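Endonuclease/exonuclease/phosphatase (PDB 4RUW) is of unknown function but belongs to the endonuclease/exonuclease/phosphatase family, joining a DNase I-like domain to an immunoglobulin-like domain and carrying a bound zinc ion. Local coordinates at residues L221-A226 / W257-L263; V365-Q371 / V394-S400; A378-R384 / R418-V424. All coordinates share one frame; numbering follows the deposited sequence. Where two conformers were deposited one is given.

Contact 1 of 3, residues L221-A226 / W257-L263; sequences LDHVDA and WIAEDHL
Leu221 packs its side chain against the end of helix 251-260 and the turn that follows. The apolar contacts carry most of this meeting. Leu221 CD1 lies 3.8 Å from Trp257 CB, so it touches the root of the tryptophan and not its ring system, which leads away and makes a cation-pi contact with Arg218. The same methyl group comes within 4.1 Å of Ile258 CG1, and the leucine crosses both side chains at about a right angle. Its other branch, CD2, rests 3.8 Å from Leu263 CD1. With CG anti to the carbonyl carbon (chi1 -68°), the branched end of Leu221 is directed at the helix end: CD1 meets Trp257 and Ile258, while CD2 lies between Ile258 and Leu263. Val224 and Leu263 meet tip to tip, with Val224 CG1 4.1 Å from Leu263 CD2. Farther along, Ala226 CB sits 3.7 Å from His262 CB and touches the backbone of the turn at Asp261 O.

The two segments share no hydrogen bond. A polar atom does come close: Asp261 OD2 lies against the aliphatic Leu221 CB at 3.3 Å.

Backbone bonds shape each partner. Val224 N binds Leu221 O at 3.1 Å near the end of helix 207-222. His262 N binds Ala259 O at 3.0 Å and turns the chain after the helix. Phe299 of strand 296-300 packs on Ile258 and Leu263 next to this contact. The arrangement is apolar packing between the C-terminal ends of two helices, within the alpha/beta architecture of a DNase I-like domain.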
loop_
_atom_site.group_PDB
_atom_site.type_symbol
_atom_site.label_atom_id
_atom_site.label_comp_id
_atom_site.label_asym_id
_atom_site.label_seq_id
_atom_site.Cartn_x
_atom_site.Cartn_y
_atom_site.Cartn_z
ATOM N N LEU A 221 6.994 -5.741 -7.010
ATOM C CA LEU A 221 8.123 -5.146 -6.304
ATOM C C LEU A 221 9.340 -4.977 -7.201
ATOM O O LEU A 221 10.087 -4.012 -7.077
ATOM C CB LEU A 221 8.473 -5.959 -5.061
ATOM C CG LEU A 221 7.426 -5.932 -3.945
ATOM C CD1 LEU A 221 7.836 -6.870 -2.816
ATOM C CD2 LEU A 221 7.229 -4.514 -3.425
ATOM N N ASP A 222 9.531 -5.916 -8.117
ATOM C CA ASP A 222 10.674 -5.833 -9.013
ATOM C C ASP A 222 10.527 -4.679 -10.012
ATOM O O ASP A 222 11.488 -4.301 -10.665
ATOM C CB ASP A 222 10.919 -7.181 -9.697
ATOM C CG ASP A 222 11.466 -8.237 -8.728
ATOM O OD1 ASP A 222 11.820 -7.884 -7.584
ATOM O OD2 ASP A 222 11.561 -9.423 -9.107
ATOM N N HIS A 223 9.322 -4.119 -10.105
ATOM C CA HIS A 223 9.060 -2.954 -10.953
ATOM C C HIS A 223 9.113 -1.619 -10.208
ATOM O O HIS A 223 8.953 -0.564 -10.822
ATOM C CB HIS A 223 7.720 -3.095 -11.678
ATOM C CG HIS A 223 7.773 -4.031 -12.837
ATOM N ND1 HIS A 223 7.729 -5.402 -12.691
ATOM C CD2 HIS A 223 7.887 -3.798 -14.165
ATOM C CE1 HIS A 223 7.820 -5.971 -13.879
ATOM N NE2 HIS A 223 7.916 -5.021 -14.790
ATOM N N VAL A 224 9.342 -1.655 -8.899
ATOM C CA VAL A 224 9.480 -0.425 -8.123
ATOM C C VAL A 224 10.951 -0.067 -7.958
ATOM O O VAL A 224 11.760 -0.899 -7.556
ATOM C CB VAL A 224 8.860 -0.552 -6.722
ATOM C CG1 VAL A 224 9.001 0.757 -5.978
ATOM C CG2 VAL A 224 7.411 -0.925 -6.822
ATOM N N ASP A 225 11.287 1.176 -8.271
ATOM C CA ASP A 225 12.645 1.679 -8.095
ATOM C C ASP A 225 12.669 2.660 -6.925
ATOM O O ASP A 225 12.248 3.807 -7.063
ATOM C CB ASP A 225 13.100 2.364 -9.382
ATOM C CG ASP A 225 14.509 2.922 -9.293
ATOM O OD1 ASP A 225 15.200 2.683 -8.281
ATOM O OD2 ASP A 225 14.932 3.594 -10.262
ATOM N N ALA A 226 13.163 2.209 -5.776
ATOM C CA ALA A 226 13.168 3.057 -4.585
ATOM C C ALA A 226 14.144 4.232 -4.656
ATOM O O ALA A 226 14.105 5.123 -3.812
ATOM C CB ALA A 226 13.398 2.230 -3.331
ATOM N N TRP A 257 9.073 -8.678 2.358
ATOM C CA TRP A 257 9.599 -8.370 1.028
ATOM C C TRP A 257 9.400 -6.901 0.686
ATOM O O TRP A 257 10.271 -6.253 0.109
ATOM C CB TRP A 257 8.897 -9.190 -0.045
ATOM C CG TRP A 257 9.085 -10.662 0.022
ATOM C CD1 TRP A 257 9.986 -11.356 0.773
ATOM C CD2 TRP A 257 8.325 -11.634 -0.698
ATOM N NE1 TRP A 257 9.838 -12.710 0.551
ATOM C CE2 TRP A 257 8.825 -12.902 -0.349
ATOM C CE3 TRP A 257 7.280 -11.552 -1.623
ATOM C CZ2 TRP A 257 8.307 -14.079 -0.887
ATOM C CZ3 TRP A 257 6.770 -12.723 -2.158
ATOM C CH2 TRP A 257 7.279 -13.968 -1.784
ATOM N N ILE A 258 8.233 -6.370 1.021
ATOM C CA ILE A 258 7.938 -4.974 0.720
ATOM C C ILE A 258 8.889 -4.061 1.502
ATOM O O ILE A 258 9.465 -3.114 0.953
ATOM C CB ILE A 258 6.465 -4.624 1.036
ATOM C CG1 ILE A 258 5.510 -5.488 0.201
ATOM C CG2 ILE A 258 6.206 -3.162 0.779
ATOM C CD1 ILE A 258 4.048 -5.404 0.644
ATOM N N ALA A 259 9.068 -4.360 2.785
ATOM C CA ALA A 259 9.952 -3.560 3.619
ATOM C C ALA A 259 11.399 -3.637 3.124
ATOM O O ALA A 259 12.101 -2.627 3.103
ATOM C CB ALA A 259 9.850 -4.003 5.069
ATOM N N GLU A 260 11.907 -4.907 2.693
ATOM C CA GLU A 260 13.264 -5.110 2.161
ATOM C C GLU A 260 13.519 -4.247 0.949
ATOM O O GLU A 260 14.651 -3.856 0.674
ATOM C CB GLU A 260 13.474 -6.561 1.701
ATOM C CG GLU A 260 13.479 -7.645 2.752
ATOM C CD GLU A 260 13.624 -9.029 2.127
ATOM O OE1 GLU A 260 13.531 -9.148 0.890
ATOM O OE2 GLU A 260 13.858 -10.002 2.870
ATOM N N ASP A 261 12.401 -3.930 0.217
ATOM C CA ASP A 261 12.514 -3.128 -0.992
ATOM C C ASP A 261 12.392 -1.626 -0.758
ATOM O O ASP A 261 12.198 -0.854 -1.703
ATOM C CB ASP A 261 11.517 -3.608 -2.034
ATOM C CG ASP A 261 12.063 -4.757 -2.851
ATOM O OD1 ASP A 261 13.161 -5.256 -2.517
ATOM O OD2 ASP A 261 11.403 -5.158 -3.827
ATOM N N HIS A 262 12.514 -1.226 0.507
ATOM C CA HIS A 262 12.613 0.181 0.905
ATOM C C HIS A 262 11.290 0.910 0.793
ATOM O O HIS A 262 11.269 2.126 0.659
ATOM C CB HIS A 262 13.682 0.940 0.107
ATOM C CG HIS A 262 14.966 0.193 -0.033
ATOM N ND1 HIS A 262 15.837 0.010 1.023
ATOM C CD2 HIS A 262 15.524 -0.436 -1.090
ATOM C CE1 HIS A 262 16.879 -0.687 0.614
ATOM N NE2 HIS A 262 16.717 -0.973 -0.667
ATOM N N LEU A 263 10.189 0.175 0.858
ATOM C CA LEU A 263 8.875 0.800 0.809
ATOM C C LEU A 263 8.295 0.889 2.209
ATOM O O LEU A 263 8.373 -0.070 2.968
ATOM C CB LEU A 263 7.939 0.004 -0.105
ATOM C CG LEU A 263 8.262 0.111 -1.595
ATOM C CD1 LEU A 263 7.508 -0.911 -2.407
ATOM C CD2 LEU A 263 7.897 1.512 -2.081
#

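Contact 2 of 3, residues V365-Q371 / V394-S400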
loop_
_atom_site.group_PDB
_atom_site.type_symbol
_atom_site.label_atom_id
_atom_site.label_comp_id
_atom_site.label_asym_id
_atom_site.label_seq_id
_atom_site.Cartn_x
_atom_site.Cartn_y
_atom_site.Cartn_z
ATOM N N VAL A 365 10.558 1.894 12.969
ATOM C CA VAL A 365 10.683 0.580 13.571
ATOM C C VAL A 365 9.295 0.001 13.743
ATOM O O VAL A 365 8.397 0.639 14.309
ATOM C CB VAL A 365 11.412 0.644 14.919
ATOM C CG1 VAL A 365 11.580 -0.749 15.504
ATOM C CG2 VAL A 365 12.753 1.299 14.741
ATOM N N CYS A 366 9.137 -1.231 13.284
ATOM C CA CYS A 366 7.831 -1.847 13.250
ATOM C C CYS A 366 7.845 -3.258 13.811
ATOM O O CYS A 366 8.592 -4.114 13.334
ATOM C CB CYS A 366 7.332 -1.879 11.811
ATOM S SG CYS A 366 5.892 -2.898 11.595
ATOM N N LYS A 367 7.025 -3.484 14.833
ATOM C CA LYS A 367 6.750 -4.829 15.317
ATOM C C LYS A 367 5.571 -5.359 14.505
ATOM O O LYS A 367 4.454 -4.843 14.604
ATOM C CB LYS A 367 6.399 -4.827 16.805
ATOM C CG LYS A 367 5.940 -6.195 17.302
ATOM C CD LYS A 367 5.541 -6.173 18.768
ATOM C CE LYS A 367 4.916 -7.492 19.184
ATOM N NZ LYS A 367 4.463 -7.476 20.606
ATOM N N ASN A 368 5.821 -6.373 13.686
ATOM C CA ASN A 368 4.778 -6.901 12.820
ATOM C C ASN A 368 4.323 -8.258 13.318
ATOM O O ASN A 368 4.539 -9.286 12.679
ATOM C CB ASN A 368 5.250 -6.971 11.371
ATOM C CG ASN A 368 4.097 -7.006 10.398
ATOM O OD1 ASN A 368 3.086 -6.329 10.602
ATOM N ND2 ASN A 368 4.223 -7.812 9.354
ATOM N N ARG A 369 3.698 -8.235 14.486
ATOM C CA ARG A 369 3.413 -9.439 15.240
ATOM C C ARG A 369 2.205 -9.144 16.112
ATOM O O ARG A 369 2.125 -8.078 16.724
ATOM C CB ARG A 369 4.646 -9.742 16.090
ATOM C CG ARG A 369 4.650 -10.996 16.909
ATOM C CD ARG A 369 6.037 -11.145 17.528
ATOM N NE ARG A 369 6.081 -12.161 18.570
ATOM C CZ ARG A 369 6.702 -13.329 18.454
ATOM N NH1 ARG A 369 7.337 -13.639 17.330
ATOM N NH2 ARG A 369 6.688 -14.191 19.464
ATOM N N GLY A 370 1.253 -10.073 16.135
ATOM C CA GLY A 370 0.077 -9.944 16.968
ATOM C C GLY A 370 -1.035 -9.157 16.307
ATOM O O GLY A 370 -0.792 -8.328 15.428
ATOM N N GLN A 371 -2.258 -9.419 16.748
ATOM C CA GLN A 371 -3.423 -8.696 16.275
ATOM C C GLN A 371 -4.134 -8.053 17.465
ATOM O O GLN A 371 -3.844 -6.915 17.816
ATOM C CB GLN A 371 -4.319 -9.620 15.440
ATOM C CG GLN A 371 -3.761 -9.820 14.027
ATOM C CD GLN A 371 -3.944 -11.222 13.464
ATOM O OE1 GLN A 371 -4.690 -12.038 14.001
ATOM N NE2 GLN A 371 -3.256 -11.500 12.361
ATOM N N VAL A 394 15.619 2.847 18.988
ATOM C CA VAL A 394 14.204 3.097 18.750
ATOM C C VAL A 394 13.476 1.764 18.838
ATOM O O VAL A 394 13.896 0.777 18.226
ATOM C CB VAL A 394 13.973 3.767 17.380
ATOM C CG1 VAL A 394 12.490 3.959 17.110
ATOM C CG2 VAL A 394 14.706 5.108 17.313
ATOM N N THR A 395 12.394 1.732 19.610
ATOM C CA THR A 395 11.705 0.482 19.900
ATOM C C THR A 395 10.227 0.575 19.530
ATOM O O THR A 395 9.599 1.621 19.707
ATOM C CB THR A 395 11.846 0.118 21.395
ATOM O OG1 THR A 395 13.234 0.080 21.743
ATOM C CG2 THR A 395 11.218 -1.240 21.704
ATOM N N ASP A 396 9.679 -0.518 19.004
ATOM C CA ASP A 396 8.247 -0.617 18.769
ATOM C C ASP A 396 7.676 -1.817 19.513
ATOM O O ASP A 396 8.170 -2.937 19.375
ATOM C CB ASP A 396 7.964 -0.752 17.275
ATOM C CG ASP A 396 6.508 -0.513 16.934
ATOM O OD1 ASP A 396 5.920 0.440 17.471
ATOM O OD2 ASP A 396 5.937 -1.270 16.130
ATOM N N SER A 397 6.639 -1.584 20.311
ATOM C CA SER A 397 5.950 -2.683 20.973
ATOM C C SER A 397 4.492 -2.705 20.524
ATOM O O SER A 397 4.148 -2.108 19.510
ATOM C CB SER A 397 6.070 -2.571 22.491
ATOM O OG SER A 397 5.612 -1.317 22.942
ATOM N N GLY A 398 3.639 -3.415 21.249
ATOM C CA GLY A 398 2.230 -3.479 20.893
ATOM C C GLY A 398 1.956 -4.595 19.904
ATOM O O GLY A 398 2.520 -5.676 20.030
ATOM N N THR A 399 1.072 -4.357 18.942
ATOM C CA THR A 399 0.770 -5.370 17.928
ATOM C C THR A 399 0.721 -4.720 16.555
ATOM O O THR A 399 0.901 -3.509 16.423
ATOM C CB THR A 399 -0.590 -6.070 18.160
ATOM O OG1 THR A 399 -1.653 -5.180 17.798
ATOM C CG2 THR A 399 -0.753 -6.530 19.608
ATOM N N SER A 400 0.446 -5.515 15.526
ATOM C CA SER A 400 0.302 -4.975 14.182
ATOM C C SER A 400 -0.838 -3.963 14.048
ATOM O O SER A 400 -0.900 -3.226 13.070
ATOM C CB SER A 400 0.105 -6.105 13.173
ATOM O OG SER A 400 -1.160 -6.726 13.332
HETATM O O HOH W 1 4.756 -5.347 23.259
#
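Lys367 runs straight out to the carbonyl of Gly398, with CG anti to the backbone N (chi1 173°) and every later torsion extended. Asp396 also has CG anti to its own N (chi1 -166°), which carries its carboxylate across to the backbone of Lys367. The two strands belong to the facing sheets of an immunoglobulin-like beta sandwich, and the loops that follow them come together at one end. The axes of 365-367 and 394-396 pass 6.0 Å apart.

Between the sheets, Val365 CG2 packs on Val394 CG1 at 3.6 Å. One step on, packing gives way to polar bonds. Lys367 N donates to Asp396 OD2 at 2.8 Å in a nearly straight bond (175°), and OD2 accepts with its anti lone pair. Asp396 OD1 is taken by Thr405, so both oxygens of this buried carboxylate are held. Lys367 NZ reaches Gly398 O at 2.7 Å, in the carbonyl plane. Asp374 and Asp375 also form salt bridges with this ammonium group, which would probably stabilise its charge.

The loops are tied mainly by hydrogen bonds to backbone carbonyls. Thr399 OG1 donates to Gln371 O at 2.8 Å. Gly370 has a positive phi that would jam a side chain against the preceding carbonyl, and its own O accepts twice from Ser400. Ser400 OG sits between its backbone N and carbonyl carbon, and donates to Gly370 O at 2.7 Å in the carbonyl plane. Ser400 N donates to the same oxygen at 3.1 Å, from well above that plane.

Contact 3 of 3, residues A378-R384 / R418-V424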
loop_
_atom_site.group_PDB
_atom_site.type_symbol
_atom_site.label_atom_id
_atom_site.label_comp_id
_atom_site.label_asym_id
_atom_site.label_seq_id
_atom_site.Cartn_x
_atom_site.Cartn_y
_atom_site.Cartn_z
ATOM N N ALA A 378 9.021 -6.951 21.764
ATOM C CA ALA A 378 9.222 -5.666 21.110
ATOM C C ALA A 378 10.257 -5.822 20.012
ATOM O O ALA A 378 11.110 -6.708 20.074
ATOM C CB ALA A 378 9.684 -4.622 22.119
ATOM N N VAL A 379 10.170 -4.970 18.997
ATOM C CA VAL A 379 11.238 -4.874 18.007
ATOM C C VAL A 379 12.072 -3.641 18.326
ATOM O O VAL A 379 11.540 -2.538 18.490
ATOM C CB VAL A 379 10.704 -4.862 16.551
ATOM C CG1 VAL A 379 11.820 -4.531 15.568
ATOM C CG2 VAL A 379 10.070 -6.214 16.223
ATOM N N ARG A 380 13.376 -3.842 18.459
ATOM C CA ARG A 380 14.267 -2.759 18.844
ATOM C C ARG A 380 15.328 -2.562 17.777
ATOM O O ARG A 380 15.926 -3.524 17.292
ATOM C CB ARG A 380 14.911 -3.062 20.196
ATOM C CG ARG A 380 15.942 -2.050 20.649
ATOM C CD ARG A 380 16.273 -2.275 22.113
ATOM N NE ARG A 380 15.073 -2.115 22.929
ATOM C CZ ARG A 380 14.845 -2.761 24.069
ATOM N NH1 ARG A 380 15.739 -3.621 24.542
ATOM N NH2 ARG A 380 13.715 -2.549 24.734
ATOM N N ALA A 381 15.529 -1.311 17.391
ATOM C CA ALA A 381 16.572 -0.952 16.447
ATOM C C ALA A 381 17.633 -0.140 17.159
ATOM O O ALA A 381 17.318 0.768 17.936
ATOM C CB ALA A 381 15.999 -0.147 15.306
ATOM N N VAL A 382 18.890 -0.481 16.906
ATOM C CA VAL A 382 19.996 0.270 17.471
ATOM C C VAL A 382 20.969 0.672 16.370
ATOM O O VAL A 382 21.468 -0.184 15.625
ATOM C CB VAL A 382 20.750 -0.544 18.552
ATOM C CG1 VAL A 382 21.807 0.320 19.236
ATOM C CG2 VAL A 382 19.779 -1.106 19.585
ATOM N N LEU A 383 21.216 1.962 16.232
ATOM C CA LEU A 383 22.266 2.479 15.407
ATOM C C LEU A 383 23.546 2.521 16.261
ATOM O O LEU A 383 23.542 3.086 17.318
ATOM C CB LEU A 383 21.896 3.861 14.884
ATOM C CG LEU A 383 22.861 4.568 13.970
ATOM C CD1 LEU A 383 23.131 3.825 12.688
ATOM C CD2 LEU A 383 22.450 6.006 13.687
ATOM N N ARG A 384 24.575 1.819 15.804
ATOM C CA ARG A 384 25.821 1.695 16.548
ATOM C C ARG A 384 26.990 2.236 15.741
ATOM O O ARG A 384 26.979 2.183 14.512
ATOM C CB ARG A 384 26.091 0.227 16.883
ATOM C CG ARG A 384 25.035 -0.426 17.745
ATOM C CD ARG A 384 25.415 -1.857 18.108
ATOM N NE ARG A 384 24.360 -2.498 18.887
ATOM C CZ ARG A 384 24.185 -2.324 20.194
ATOM N NH1 ARG A 384 25.001 -1.531 20.878
ATOM N NH2 ARG A 384 23.194 -2.941 20.815
ATOM N N ARG A 418 26.721 0.735 11.986
ATOM C CA ARG A 418 25.900 -0.418 11.659
ATOM C C ARG A 418 24.521 -0.277 12.285
ATOM O O ARG A 418 24.339 0.453 13.264
ATOM C CB ARG A 418 26.572 -1.711 12.117
ATOM C CG ARG A 418 26.857 -1.747 13.599
ATOM C CD ARG A 418 28.179 -2.427 13.873
ATOM N NE ARG A 418 29.290 -1.747 13.212
ATOM C CZ ARG A 418 30.357 -2.375 12.730
ATOM N NH1 ARG A 418 30.450 -3.695 12.825
ATOM N NH2 ARG A 418 31.327 -1.687 12.146
ATOM N N LEU A 419 23.557 -0.978 11.702
ATOM C CA LEU A 419 22.194 -0.968 12.193
ATOM C C LEU A 419 21.839 -2.373 12.651
ATOM O O LEU A 419 22.049 -3.342 11.916
ATOM C CB LEU A 419 21.238 -0.519 11.087
ATOM C CG LEU A 419 19.749 -0.506 11.440
ATOM C CD1 LEU A 419 19.490 0.458 12.585
ATOM C CD2 LEU A 419 18.890 -0.140 10.235
ATOM N N GLU A 420 21.333 -2.470 13.876
ATOM C CA GLU A 420 20.900 -3.727 14.465
ATOM C C GLU A 420 19.386 -3.701 14.640
ATOM O O GLU A 420 18.822 -2.681 15.031
ATOM C CB GLU A 420 21.591 -3.942 15.823
ATOM C CG GLU A 420 21.204 -5.239 16.535
ATOM C CD GLU A 420 21.997 -5.485 17.811
ATOM O OE1 GLU A 420 22.724 -4.574 18.261
ATOM O OE2 GLU A 420 21.894 -6.597 18.366
ATOM N N ALA A 421 18.729 -4.815 14.329
ATOM C CA ALA A 421 17.315 -4.975 14.640
ATOM C C ALA A 421 17.151 -6.261 15.432
ATOM O O ALA A 421 17.631 -7.320 15.021
ATOM C CB ALA A 421 16.478 -5.028 13.373
ATOM N N CYS A 422 16.461 -6.161 16.564
ATOM C CA CYS A 422 16.268 -7.292 17.457
ATOM C C CYS A 422 14.801 -7.546 17.754
ATOM O O CYS A 422 13.976 -6.634 17.720
ATOM C CB CYS A 422 16.965 -7.045 18.792
ATOM S SG CYS A 422 18.740 -6.902 18.704
ATOM N N LEU A 423 14.489 -8.799 18.063
ATOM C CA LEU A 423 13.229 -9.129 18.691
ATOM C C LEU A 423 13.560 -9.355 20.162
ATOM O O LEU A 423 14.412 -10.184 20.493
ATOM C CB LEU A 423 12.624 -10.388 18.080
ATOM C CG LEU A 423 11.258 -10.767 18.660
ATOM C CD1 LEU A 423 10.205 -9.700 18.361
ATOM C CD2 LEU A 423 10.813 -12.129 18.146
ATOM N N VAL A 424 12.912 -8.586 21.030
ATOM C CA VAL A 424 13.182 -8.627 22.455
ATOM C C VAL A 424 12.001 -9.270 23.154
ATOM O O VAL A 424 10.851 -8.910 22.901
ATOM C CB VAL A 424 13.402 -7.212 23.021
ATOM C CG1 VAL A 424 13.841 -7.290 24.475
ATOM C CG2 VAL A 424 14.437 -6.469 22.194
#
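Two neighbouring strands of an antiparallel sheet, 378-384 and 418-424, lie side by side over seven paired residues. Hydrogen-bonded pairs alternate with non-hydrogen-bonded ones. Ala378 with Val424, Arg380 with Cys422, Val382 with Glu420 and Arg384 with Arg418 each make two backbone bonds. The ladder is even: Val424 N reaches Ala378 O at 2.8 Å, and Arg384 N reaches Arg418 O at 2.9 Å at the other end. Between these pairs, CA-H...O contacts add to the ladder, as from Ala381 CA to Glu420 O at 3.2 Å.

The sheet is one half of the immunoglobulin-like sandwich, and its two faces differ. Val379, Ala381, Leu383, Leu419, Ala421 and Leu423 share one face. There Val379 and Ala381 pack on strand 360-367 of the other sheet. The side chains of Val379 and Leu423 cross at about a right angle, with Val379 CG2 4.1 Å from Leu423 CD1.

The other face carries the charged groups. Arg384 NE donates to Glu420 OE1 at 2.7 Å in a salt bridge, and a weak bond from Arg384 NH2 reaches the same oxygen. OE1 lies at the guanidinium edge, near its plane, while the carboxylate plane is turned 51° from it. Glu420 CG is anti to the backbone N (chi1 180°), and its extended chain brings the carboxylate up to Arg384. Ser433 holds the other oxygen, OE2. Val382 CG1 covers the centre of one face of the Arg384 guanidinium at 3.7 Å. The guanidinium of Arg380, bonded through NE to Thr395, has Val424 CG2 over one face, 3.9 Å above the plane and offset toward the rim.

Contacts 2 and 3 share the immunoglobulin-like domain, while contact 1 lies in the DNase I-like part, about 21 Å from each of them between centres. Contact 3 joins neighbours within one sheet and is buried. Contact 2 spans the two sheets and is partly buried, as is contact 1. Strand 390-396 of contact 2 lies beside strand 378-384 of contact 3, and Val394 O meets Ala381 N at 2.8 Å in a probable hydrogen bond. The chemistry follows the place: apolar side chains between helix ends in contact 1; valine packing between the sheets, then hydrogen bonds, mostly to backbone carbonyls, in the strand ends and loops of contact 2; and a regular backbone ladder with a salt bridge on one face in contact 3.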